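Local coordinates for VESB protease (Vibrio cholerae, PDB 4LK4), which is a secreted protein of the trypsin-like S1 family that probably cleaves polypeptide chains as a serine endopeptidase, at residues Gln165-Cys168 / Gln169-Gln173. The protein carries 1 engineered substitution. Numbering follows the deposited sequence.
Sequences QSLC and QIVMQ
Leu167 and Val171, one helical turn apart, meet through backbone and side chain together. Val171 N donates to Leu167 O at 2.9 Å, with an N-H...O angle of 161°. Val171 CG2 lies 3.3 Å from that same Leu167 O. With CG1 anti to the backbone N (chi1 177°), CG2 falls beside the N, anti to the carbonyl carbon, and reaches Leu167 CG at 4.4 Å, a loose apolar contact; Tyr228 touches both side chains. The next bond, Met172 N to Cys168 O, is equally short at 2.9 Å, but its donor is tilted 28° from the carbonyl plane. Gln169 N to Gln165 O (3.1 Å) and a weak Ile170 N to Ser166 O bond continue the i to i+4 pattern of helix 165-172, the short helix of the trypsin-fold domain that follows strand 156-162. Ile170 CD1 passes 3.5 Å from Ser166 O on the exposed side. Gln173 then leaves the helix with a positive phi, its N still weakly bonded to Gln169 O. On the buried side, Cys168 forms a disulfide with Cys186 of strand 184-189, and Met172 packs on Cys186 and Trp217. The buried Gln165 amide is hydrogen-bonded at both ends, OE1 from Arg126 and NE2 to the carbonyls of Ser177 and Asn184.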
ATOM      1  N   GLN A 165     -17.617 -15.734  -1.267  1.00 55.93           N
ATOM      2  CA  GLN A 165     -16.968 -15.339  -0.062  1.00 54.79           C
ATOM      3  C   GLN A 165     -17.152 -16.368   1.067  1.00 57.19           C
ATOM      4  O   GLN A 165     -16.201 -16.676   1.766  1.00 54.90           O
ATOM      5  CB  GLN A 165     -17.378 -13.934   0.382  1.00 54.65           C
ATOM      6  CG  GLN A 165     -16.408 -13.329   1.412  1.00 52.48           C
ATOM      7  CD  GLN A 165     -15.095 -12.853   0.826  1.00 48.88           C
ATOM      8  OE1 GLN A 165     -14.978 -12.622  -0.356  1.00 47.48           O
ATOM      9  NE2 GLN A 165     -14.103 -12.669   1.679  1.00 48.83           N
ATOM     10  N   SER A 166     -18.325 -16.962   1.232  1.00 62.33           N
ATOM     11  CA  SER A 166     -18.454 -17.924   2.357  1.00 65.85           C
ATOM     12  C   SER A 166     -17.474 -19.102   2.148  1.00 65.24           C
ATOM     13  O   SER A 166     -16.925 -19.653   3.109  1.00 64.88           O
ATOM     14  CB  SER A 166     -19.897 -18.417   2.540  1.00 69.02           C
ATOM     15  OG  SER A 166     -20.311 -19.148   1.404  1.00 71.57           O
ATOM     16  N   LEU A 167     -17.228 -19.439   0.879  1.00 64.28           N
ATOM     17  CA  LEU A 167     -16.306 -20.526   0.537  1.00 64.15           C
ATOM     18  C   LEU A 167     -14.841 -20.183   0.721  1.00 63.19           C
ATOM     19  O   LEU A 167     -14.040 -20.994   1.201  1.00 65.98           O
ATOM     20  CB  LEU A 167     -16.523 -20.921  -0.894  1.00 63.09           C
ATOM     21  CG  LEU A 167     -16.319 -22.394  -1.145  1.00 65.56           C
ATOM     22  CD1 LEU A 167     -17.059 -23.254  -0.119  1.00 68.15           C
ATOM     23  CD2 LEU A 167     -16.799 -22.669  -2.579  1.00 66.61           C
ATOM     24  N   CYS A 168     -14.504 -18.966   0.327  1.00 60.34           N
ATOM     25  CA  CYS A 168     -13.191 -18.397   0.533  1.00 57.76           C
ATOM     26  C   CYS A 168     -12.791 -18.542   1.992  1.00 58.34           C
ATOM     27  O   CYS A 168     -11.662 -18.928   2.317  1.00 56.81           O
ATOM     28  CB  CYS A 168     -13.266 -16.935   0.119  1.00 56.47           C
ATOM     29  SG  CYS A 168     -11.758 -15.990   0.224  1.00 57.38           S
ATOM     30  N   GLN A 169     -13.735 -18.272   2.883  1.00 59.84           N
ATOM     31  CA  GLN A 169     -13.432 -18.302   4.294  1.00 62.47           C
ATOM     32  C   GLN A 169     -13.158 -19.702   4.785  1.00 64.05           C
ATOM     33  O   GLN A 169     -12.236 -19.932   5.576  1.00 63.57           O
ATOM     34  CB  GLN A 169     -14.558 -17.721   5.115  1.00 65.91           C
ATOM     35  CG  GLN A 169     -14.288 -17.871   6.599  1.00 69.45           C
ATOM     36  CD  GLN A 169     -15.545 -17.758   7.374  1.00 75.63           C
ATOM     37  OE1 GLN A 169     -15.697 -16.850   8.199  1.00 81.46           O
ATOM     38  NE2 GLN A 169     -16.491 -18.652   7.092  1.00 79.29           N
ATOM     39  N   ILE A 170     -13.982 -20.630   4.343  1.00 64.06           N
ATOM     40  CA  ILE A 170     -13.854 -21.995   4.784  1.00 67.21           C
ATOM     41  C   ILE A 170     -12.542 -22.609   4.293  1.00 66.02           C
ATOM     42  O   ILE A 170     -11.850 -23.307   5.058  1.00 67.86           O
ATOM     43  CB  ILE A 170     -15.075 -22.812   4.329  1.00 70.76           C
ATOM     44  CG1 ILE A 170     -16.260 -22.465   5.246  1.00 73.62           C
ATOM     45  CG2 ILE A 170     -14.777 -24.314   4.326  1.00 73.65           C
ATOM     46  CD1 ILE A 170     -17.613 -22.756   4.628  1.00 75.62           C
ATOM     47  N   VAL A 171     -12.201 -22.351   3.030  1.00 61.65           N
ATOM     48  CA  VAL A 171     -11.052 -23.003   2.423  1.00 60.39           C
ATOM     49  C   VAL A 171      -9.760 -22.372   2.920  1.00 58.72           C
ATOM     50  O   VAL A 171      -8.830 -23.082   3.305  1.00 59.62           O
ATOM     51  CB  VAL A 171     -11.123 -22.938   0.889  1.00 59.31           C
ATOM     52  CG1 VAL A 171      -9.875 -23.550   0.269  1.00 59.95           C
ATOM     53  CG2 VAL A 171     -12.370 -23.671   0.395  1.00 61.41           C
ATOM     54  N   MET A 172      -9.723 -21.040   2.938  1.00 55.54           N
ATOM     55  CA  MET A 172      -8.490 -20.308   3.205  1.00 54.70           C
ATOM     56  C   MET A 172      -8.313 -19.838   4.661  1.00 56.59           C
ATOM     57  O   MET A 172      -7.189 -19.789   5.156  1.00 57.13           O
ATOM     58  CB  MET A 172      -8.383 -19.145   2.222  1.00 51.76           C
ATOM     59  CG  MET A 172      -8.299 -19.586   0.750  1.00 50.61           C
ATOM     60  SD  MET A 172      -7.045 -20.851   0.442  1.00 53.25           S
ATOM     61  CE  MET A 172      -5.542 -19.933   0.631  1.00 52.72           C
ATOM     62  N   GLN A 173      -9.414 -19.514   5.336  1.00 58.02           N
ATOM     63  CA  GLN A 173      -9.404 -19.175   6.741  1.00 60.99           C
ATOM     64  C   GLN A 173      -8.512 -17.950   7.036  1.00 61.47           C
ATOM     65  O   GLN A 173      -8.790 -16.875   6.533  1.00 61.35           O
ATOM     66  CB  GLN A 173      -9.015 -20.410   7.547  1.00 65.32           C
ATOM     67  CG  GLN A 173      -9.838 -21.642   7.195  1.00 68.36           C
ATOM     68  CD  GLN A 173      -9.928 -22.633   8.337  1.00 73.75           C
ATOM     69  OE1 GLN A 173     -10.357 -22.285   9.446  1.00 76.67           O
ATOM     70  NE2 GLN A 173      -9.506 -23.871   8.086  1.00 76.27           N
TER